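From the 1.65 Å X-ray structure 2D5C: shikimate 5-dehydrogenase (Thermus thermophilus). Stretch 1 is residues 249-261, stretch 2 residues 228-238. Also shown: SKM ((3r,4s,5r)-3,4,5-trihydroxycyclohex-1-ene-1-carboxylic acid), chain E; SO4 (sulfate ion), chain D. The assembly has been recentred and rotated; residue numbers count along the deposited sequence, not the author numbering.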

ATOM      1  N   ASP A 249      12.436  13.447   6.626  1.00 29.02           N
ATOM      2  CA  ASP A 249      12.878  14.779   6.200  1.00 29.68           C
ATOM      3  C   ASP A 249      13.685  14.710   4.910  1.00 25.02           C
ATOM      4  O   ASP A 249      14.761  14.114   4.878  1.00 24.27           O
ATOM      5  CB  ASP A 249      13.733  15.447   7.277  1.00 38.31           C
ATOM      6  CG  ASP A 249      14.035  16.893   6.946  1.00 40.32           C
ATOM      7  OD1 ASP A 249      13.241  17.774   7.334  1.00 47.30           O
ATOM      8  OD2 ASP A 249      15.047  17.145   6.270  1.00 42.25           O
ATOM      9  N   PRO A 250      13.175  15.322   3.820  1.00 23.36           N
ATOM     10  CA  PRO A 250      13.858  15.314   2.523  1.00 28.70           C
ATOM     11  C   PRO A 250      15.266  15.907   2.548  1.00 25.16           C
ATOM     12  O   PRO A 250      16.183  15.369   1.932  1.00 27.55           O
ATOM     13  CB  PRO A 250      12.905  16.109   1.625  1.00 28.30           C
ATOM     14  CG  PRO A 250      11.558  15.832   2.247  1.00 30.13           C
ATOM     15  CD  PRO A 250      11.862  15.981   3.713  1.00 29.82           C
ATOM     16  N   SER A 251      15.433  17.017   3.258  1.00 32.32           N
ATOM     17  CA  SER A 251      16.744  17.655   3.349  1.00 31.64           C
ATOM     18  C   SER A 251      17.724  16.734   4.067  1.00 32.51           C
ATOM     19  O   SER A 251      18.912  16.697   3.742  1.00 32.56           O
ATOM     20  CB  SER A 251      16.631  18.991   4.085  1.00 30.42           C
ATOM     21  OG  SER A 251      15.876  19.924   3.331  1.00 41.73           O
ATOM     22  N   GLY A 252      17.223  15.993   5.049  1.00 34.73           N
ATOM     23  CA  GLY A 252      18.073  15.069   5.774  1.00 32.30           C
ATOM     24  C   GLY A 252      18.520  13.947   4.859  1.00 34.76           C
ATOM     25  O   GLY A 252      19.665  13.503   4.903  1.00 28.95           O
ATOM     26  N   MET A 253      17.606  13.472   4.018  1.00 30.57           N
ATOM     27  CA  MET A 253      17.948  12.415   3.091  1.00 26.73           C
ATOM     28  C   MET A 253      18.931  12.923   2.036  1.00 25.60           C
ATOM     29  O   MET A 253      19.794  12.177   1.577  1.00 31.64           O
ATOM     30  CB  MET A 253      16.677  11.871   2.428  1.00 29.62           C
ATOM     31  CG  MET A 253      15.796  11.112   3.415  1.00 25.39           C
ATOM     32  SD  MET A 253      14.247  10.498   2.693  1.00 28.78           S
ATOM     33  CE  MET A 253      14.908   9.310   1.549  1.00 27.94           C
ATOM     34  N   GLU A 254      18.807  14.188   1.658  1.00 28.44           N
ATOM     35  CA  GLU A 254      19.702  14.750   0.650  1.00 27.12           C
ATOM     36  C   GLU A 254      21.110  14.775   1.226  1.00 33.67           C
ATOM     37  O   GLU A 254      22.069  14.337   0.585  1.00 28.84           O
ATOM     38  CB  GLU A 254      19.281  16.169   0.279  1.00 34.99           C
ATOM     39  CG  GLU A 254      19.963  16.687  -0.979  1.00 29.60           C
ATOM     40  CD  GLU A 254      19.742  18.166  -1.189  1.00 38.94           C
ATOM     41  OE1 GLU A 254      18.602  18.637  -0.982  1.00 41.31           O
ATOM     42  OE2 GLU A 254      20.710  18.856  -1.571  1.00 41.20           O
ATOM     43  N   GLU A 255      21.213  15.274   2.453  1.00 32.12           N
ATOM     44  CA  GLU A 255      22.491  15.361   3.149  1.00 37.35           C
ATOM     45  C   GLU A 255      23.146  13.990   3.267  1.00 39.90           C
ATOM     46  O   GLU A 255      24.360  13.856   3.119  1.00 36.76           O
ATOM     47  CB  GLU A 255      22.284  15.963   4.539  1.00 42.86           C
ATOM     48  CG  GLU A 255      23.554  16.100   5.361  1.00 54.97           C
ATOM     49  CD  GLU A 255      24.679  16.758   4.583  1.00 63.10           C
ATOM     50  OE1 GLU A 255      24.410  17.758   3.881  1.00 67.89           O
ATOM     51  OE2 GLU A 255      25.832  16.281   4.682  1.00 63.78           O
ATOM     52  N   ALA A 256      22.332  12.968   3.517  1.00 39.21           N
ATOM     53  CA  ALA A 256      22.825  11.605   3.655  1.00 36.63           C
ATOM     54  C   ALA A 256      23.387  11.060   2.342  1.00 39.63           C
ATOM     55  O   ALA A 256      24.361  10.308   2.341  1.00 38.81           O
ATOM     56  CB  ALA A 256      21.700  10.698   4.159  1.00 40.62           C
ATOM     57  N   ALA A 257      22.767  11.426   1.224  1.00 34.58           N
ATOM     58  CA  ALA A 257      23.234  10.948  -0.075  1.00 33.11           C
ATOM     59  C   ALA A 257      24.525  11.659  -0.445  1.00 38.63           C
ATOM     60  O   ALA A 257      25.427  11.073  -1.052  1.00 36.19           O
ATOM     61  CB  ALA A 257      22.178  11.204  -1.146  1.00 35.84           C
ATOM     62  N   ARG A 258      24.597  12.930  -0.070  1.00 35.62           N
ATOM     63  CA  ARG A 258      25.756  13.755  -0.358  1.00 42.69           C
ATOM     64  C   ARG A 258      26.982  13.136   0.314  1.00 44.78           C
ATOM     65  O   ARG A 258      28.039  12.994  -0.300  1.00 44.74           O
ATOM     66  CB  ARG A 258      25.509  15.177   0.160  1.00 38.60           C
ATOM     67  CG  ARG A 258      26.506  16.214  -0.333  1.00 47.40           C
ATOM     68  CD  ARG A 258      26.185  17.604   0.216  1.00 47.38           C
ATOM     69  NE  ARG A 258      24.898  18.121  -0.255  1.00 53.54           N
ATOM     70  CZ  ARG A 258      24.631  18.439  -1.519  1.00 53.34           C
ATOM     71  NH1 ARG A 258      25.557  18.296  -2.458  1.00 54.86           N
ATOM     72  NH2 ARG A 258      23.436  18.910  -1.844  1.00 54.87           N
ATOM     73  N   ARG A 259      26.824  12.746   1.572  1.00 45.96           N
ATOM     74  CA  ARG A 259      27.922  12.151   2.318  1.00 48.16           C
ATOM     75  C   ARG A 259      28.259  10.748   1.831  1.00 46.86           C
ATOM     76  O   ARG A 259      29.359  10.252   2.066  1.00 50.78           O
ATOM     77  CB  ARG A 259      27.575  12.124   3.805  1.00 50.37           C
ATOM     78  CG  ARG A 259      27.291  13.503   4.372  1.00 54.78           C
ATOM     79  CD  ARG A 259      26.823  13.440   5.820  1.00 64.58           C
ATOM     80  NE  ARG A 259      25.661  12.572   5.985  1.00 70.28           N
ATOM     81  CZ  ARG A 259      24.926  12.507   7.091  1.00 73.60           C
ATOM     82  NH1 ARG A 259      25.231  13.266   8.137  1.00 76.31           N
ATOM     83  NH2 ARG A 259      23.890  11.682   7.155  1.00 76.16           N
ATOM     84  N   ALA A 260      27.319  10.118   1.136  1.00 49.55           N
ATOM     85  CA  ALA A 260      27.521   8.764   0.636  1.00 52.26           C
ATOM     86  C   ALA A 260      28.269   8.658  -0.695  1.00 55.46           C
ATOM     87  O   ALA A 260      28.783   7.588  -1.025  1.00 53.10           O
ATOM     88  CB  ALA A 260      26.176   8.044   0.533  1.00 51.20           C
ATOM     89  N   LEU A 261      28.328   9.737  -1.471  1.00 62.03           N
ATOM     90  CA  LEU A 261      29.045   9.667  -2.740  1.00 67.78           C
ATOM     91  C   LEU A 261      30.524  10.006  -2.560  1.00 71.01           C
ATOM     92  O   LEU A 261      31.073  10.781  -3.371  1.00 74.70           O
ATOM     93  CB  LEU A 261      28.396  10.578  -3.799  1.00 68.20           C
ATOM     94  CG  LEU A 261      27.896  12.004  -3.531  1.00 72.39           C
ATOM     95  CD1 LEU A 261      29.019  12.917  -3.059  1.00 74.59           C
ATOM     96  CD2 LEU A 261      27.293  12.539  -4.825  1.00 71.90           C
TER
HETATM   97  O12 SKM E 301      13.619   6.735  -9.208  1.00 33.18           O
HETATM   98  C8  SKM E 301      14.845   6.585  -8.477  1.00 35.91           C
HETATM   99  C6  SKM E 301      14.864   5.200  -7.775  1.00 34.81           C
HETATM  100  O7  SKM E 301      13.747   5.111  -6.893  1.00 29.00           O
HETATM  101  C5  SKM E 301      16.172   4.997  -6.967  1.00 34.69           C
HETATM  102  C4  SKM E 301      17.407   5.558  -7.673  1.00 42.15           C
HETATM  103  C1  SKM E 301      18.738   5.225  -7.102  1.00 44.77           C
HETATM  104  O2  SKM E 301      18.817   4.448  -6.004  1.00 36.55           O
HETATM  105  O3  SKM E 301      19.764   5.646  -7.619  1.00 46.76           O
HETATM  106  C10 SKM E 301      17.351   6.324  -8.766  1.00 38.77           C
HETATM  107  C9  SKM E 301      16.058   6.724  -9.447  1.00 39.36           C
HETATM  108  O11 SKM E 301      15.860   5.870 -10.585  1.00 40.58           O
HETATM  109  S   SO4 D1403      22.341  21.843  -5.107  1.00 56.46           S
HETATM  110  O1  SO4 D1403      22.599  20.320  -4.603  1.00 49.75           O
HETATM  111  O2  SO4 D1403      21.454  22.420  -4.119  1.00 54.68           O
HETATM  112  O3  SO4 D1403      23.480  22.483  -5.206  1.00 58.64           O
HETATM  113  O4  SO4 D1403      21.619  21.662  -6.342  1.00 51.20           O
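Stretch 2 (228-238) GLPMLAWQGAL

Residues 229-238 of stretch 2 form a helix, preceded by Gly228, and pack against helix 250-260 of stretch 1. The N-to-C directions of the two helices make an angle of 125°, so they run obliquely antiparallel, and their axes approach to 8.2 Å. The closest backbone register falls at Ala233 and Glu254, whose CA atoms are 4.9 Å apart, and at Trp234 and Pro250, with CA atoms 5.5 Å apart; at the first of these the methyl of Ala233 faces the helix of stretch 1 directly. No hydrogen bond links the stretches; the 568 Å² of buried surface is held by packing.

At the centre, Ala233 CB lies 3.4 Å from Pro250 O and 3.6 Å from Glu254 N, directly against the backbone of the first turn of helix 250-260. Met253 extends along the neighbouring backbone, with its CE 3.7 Å from Gly236 C and its SD 3.7 Å from Ala237 CB. Gly236 leaves room for this methyl, since an ideal CB there would come within 3.2 Å of Met253 CE. Towards the N-terminus of stretch 2, Leu229 has the largest covered area, its CD2 reaching Ala257 CB at 4.4 Å and the poorly ordered Leu261 CD2 at 4.5 Å.

The aromatic contact involves Trp234. Although its CA-to-CB bond points away, the indole swings back so that Pro250 covers one ring face: Pro250 CG stands 3.5 Å from the centroid of the six-membered ring, 11° off its normal, a CH-pi interaction.

Charged side chains pack through their apolar parts and faces. Glu254 CG lies 4.0 Å from Leu229 CB, while Leu229 CD1 sits over one face of the Arg258 guanidinium, 3.5 Å from NH1. Within stretch 1, Arg258 NH2 forms a salt bridge with Glu254 OE2 (2.7 Å), and also donates a hydrogen bond to sulfate O1 (3.2 Å).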

ATOM      1  N   GLY A 228      21.346  16.772  -9.172  1.00 23.36           N
ATOM      2  CA  GLY A 228      20.326  15.741  -9.129  1.00 26.63           C
ATOM      3  C   GLY A 228      20.016  15.235  -7.735  1.00 24.87           C
ATOM      4  O   GLY A 228      19.103  14.430  -7.563  1.00 27.78           O
ATOM      5  N   LEU A 229      20.745  15.707  -6.726  1.00 23.56           N
ATOM      6  CA  LEU A 229      20.498  15.230  -5.371  1.00 25.25           C
ATOM      7  C   LEU A 229      19.145  15.634  -4.776  1.00 26.17           C
ATOM      8  O   LEU A 229      18.487  14.818  -4.122  1.00 29.27           O
ATOM      9  CB  LEU A 229      21.626  15.663  -4.425  1.00 31.20           C
ATOM     10  CG  LEU A 229      23.020  15.062  -4.641  1.00 34.98           C
ATOM     11  CD1 LEU A 229      23.895  15.412  -3.432  1.00 32.50           C
ATOM     12  CD2 LEU A 229      22.936  13.551  -4.811  1.00 30.86           C
ATOM     13  N   PRO A 230      18.717  16.897  -4.968  1.00 24.34           N
ATOM     14  CA  PRO A 230      17.421  17.264  -4.397  1.00 25.19           C
ATOM     15  C   PRO A 230      16.286  16.371  -4.912  1.00 24.67           C
ATOM     16  O   PRO A 230      15.422  15.961  -4.132  1.00 25.01           O
ATOM     17  CB  PRO A 230      17.267  18.724  -4.804  1.00 26.75           C
ATOM     18  CG  PRO A 230      18.704  19.210  -4.769  1.00 25.69           C
ATOM     19  CD  PRO A 230      19.422  18.089  -5.475  1.00 22.89           C
ATOM     20  N   MET A 231      16.275  16.070  -6.212  1.00 23.88           N
ATOM     21  CA  MET A 231      15.223  15.208  -6.766  1.00 20.57           C
ATOM     22  C   MET A 231      15.370  13.794  -6.208  1.00 23.96           C
ATOM     23  O   MET A 231      14.380  13.133  -5.891  1.00 23.59           O
ATOM     24  CB  MET A 231      15.308  15.147  -8.295  1.00 24.77           C
ATOM     25  CG  MET A 231      14.216  14.291  -8.937  1.00 33.34           C
ATOM     26  SD  MET A 231      14.322  14.308 -10.747  1.00 39.88           S
ATOM     27  CE  MET A 231      13.207  12.951 -11.189  1.00 26.54           C
ATOM     28  N   LEU A 232      16.609  13.324  -6.088  1.00 23.39           N
ATOM     29  CA  LEU A 232      16.844  11.982  -5.569  1.00 26.44           C
ATOM     30  C   LEU A 232      16.257  11.858  -4.162  1.00 26.63           C
ATOM     31  O   LEU A 232      15.591  10.869  -3.831  1.00 26.59           O
ATOM     32  CB  LEU A 232      18.350  11.681  -5.534  1.00 25.91           C
ATOM     33  CG  LEU A 232      18.755  10.290  -5.036  1.00 30.23           C
ATOM     34  CD1 LEU A 232      18.176   9.228  -5.945  1.00 26.22           C
ATOM     35  CD2 LEU A 232      20.280  10.179  -5.004  1.00 25.56           C
ATOM     36  N   ALA A 233      16.497  12.877  -3.345  1.00 23.05           N
ATOM     37  CA  ALA A 233      16.015  12.900  -1.962  1.00 26.56           C
ATOM     38  C   ALA A 233      14.499  12.986  -1.854  1.00 27.37           C
ATOM     39  O   ALA A 233      13.888  12.311  -1.016  1.00 27.03           O
ATOM     40  CB  ALA A 233      16.638  14.063  -1.212  1.00 25.26           C
ATOM     41  N   TRP A 234      13.886  13.823  -2.683  1.00 24.49           N
ATOM     42  CA  TRP A 234      12.439  13.960  -2.642  1.00 24.79           C
ATOM     43  C   TRP A 234      11.702  12.738  -3.182  1.00 26.32           C
ATOM     44  O   TRP A 234      10.713  12.301  -2.581  1.00 24.89           O
ATOM     45  CB  TRP A 234      12.009  15.223  -3.389  1.00 22.03           C
ATOM     46  CG  TRP A 234      11.915  16.393  -2.483  1.00 25.08           C
ATOM     47  CD1 TRP A 234      12.820  17.406  -2.348  1.00 25.35           C
ATOM     48  CD2 TRP A 234      10.873  16.654  -1.543  1.00 25.67           C
ATOM     49  NE1 TRP A 234      12.401  18.287  -1.381  1.00 29.46           N
ATOM     50  CE2 TRP A 234      11.207  17.850  -0.869  1.00 26.79           C
ATOM     51  CE3 TRP A 234       9.683  15.991  -1.203  1.00 22.84           C
ATOM     52  CZ2 TRP A 234      10.398  18.401   0.123  1.00 28.47           C
ATOM     53  CZ3 TRP A 234       8.878  16.536  -0.216  1.00 24.21           C
ATOM     54  CH2 TRP A 234       9.239  17.735   0.437  1.00 26.31           C
ATOM     55  N   GLN A 235      12.155  12.177  -4.301  1.00 23.46           N
ATOM     56  CA  GLN A 235      11.459  11.000  -4.802  1.00 22.83           C
ATOM     57  C   GLN A 235      11.572   9.882  -3.768  1.00 27.04           C
ATOM     58  O   GLN A 235      10.650   9.069  -3.610  1.00 22.62           O
ATOM     59  CB  GLN A 235      11.999  10.565  -6.176  1.00 22.42           C
ATOM     60  CG  GLN A 235      13.439  10.029  -6.224  1.00 26.26           C
ATOM     61  CD  GLN A 235      13.586   8.612  -5.699  1.00 26.67           C
ATOM     62  OE1 GLN A 235      12.744   7.740  -5.959  1.00 22.92           O
ATOM     63  NE2 GLN A 235      14.677   8.360  -4.973  1.00 22.96           N
ATOM     64  N   GLY A 236      12.694   9.866  -3.038  1.00 21.31           N
ATOM     65  CA  GLY A 236      12.898   8.857  -2.013  1.00 22.07           C
ATOM     66  C   GLY A 236      11.999   9.082  -0.804  1.00 20.78           C
ATOM     67  O   GLY A 236      11.382   8.133  -0.308  1.00 24.44           O
ATOM     68  N   ALA A 237      11.921  10.315  -0.313  1.00 21.63           N
ATOM     69  CA  ALA A 237      11.073  10.617   0.842  1.00 18.81           C
ATOM     70  C   ALA A 237       9.621  10.299   0.516  1.00 23.66           C
ATOM     71  O   ALA A 237       8.882   9.756   1.342  1.00 20.31           O
ATOM     72  CB  ALA A 237      11.196  12.090   1.231  1.00 22.57           C
ATOM     73  N   LEU A 238       9.215  10.643  -0.701  1.00 20.79           N
ATOM     74  CA  LEU A 238       7.842  10.373  -1.118  1.00 21.27           C
ATOM     75  C   LEU A 238       7.572   8.882  -1.197  1.00 19.23           C
ATOM     76  O   LEU A 238       6.465   8.433  -0.880  1.00 22.76           O
ATOM     77  CB  LEU A 238       7.553  11.024  -2.472  1.00 18.27           C
ATOM     78  CG  LEU A 238       7.525  12.549  -2.464  1.00 22.45           C
ATOM     79  CD1 LEU A 238       7.320  13.049  -3.884  1.00 26.34           C
ATOM     80  CD2 LEU A 238       6.424  13.055  -1.556  1.00 20.19           C
TER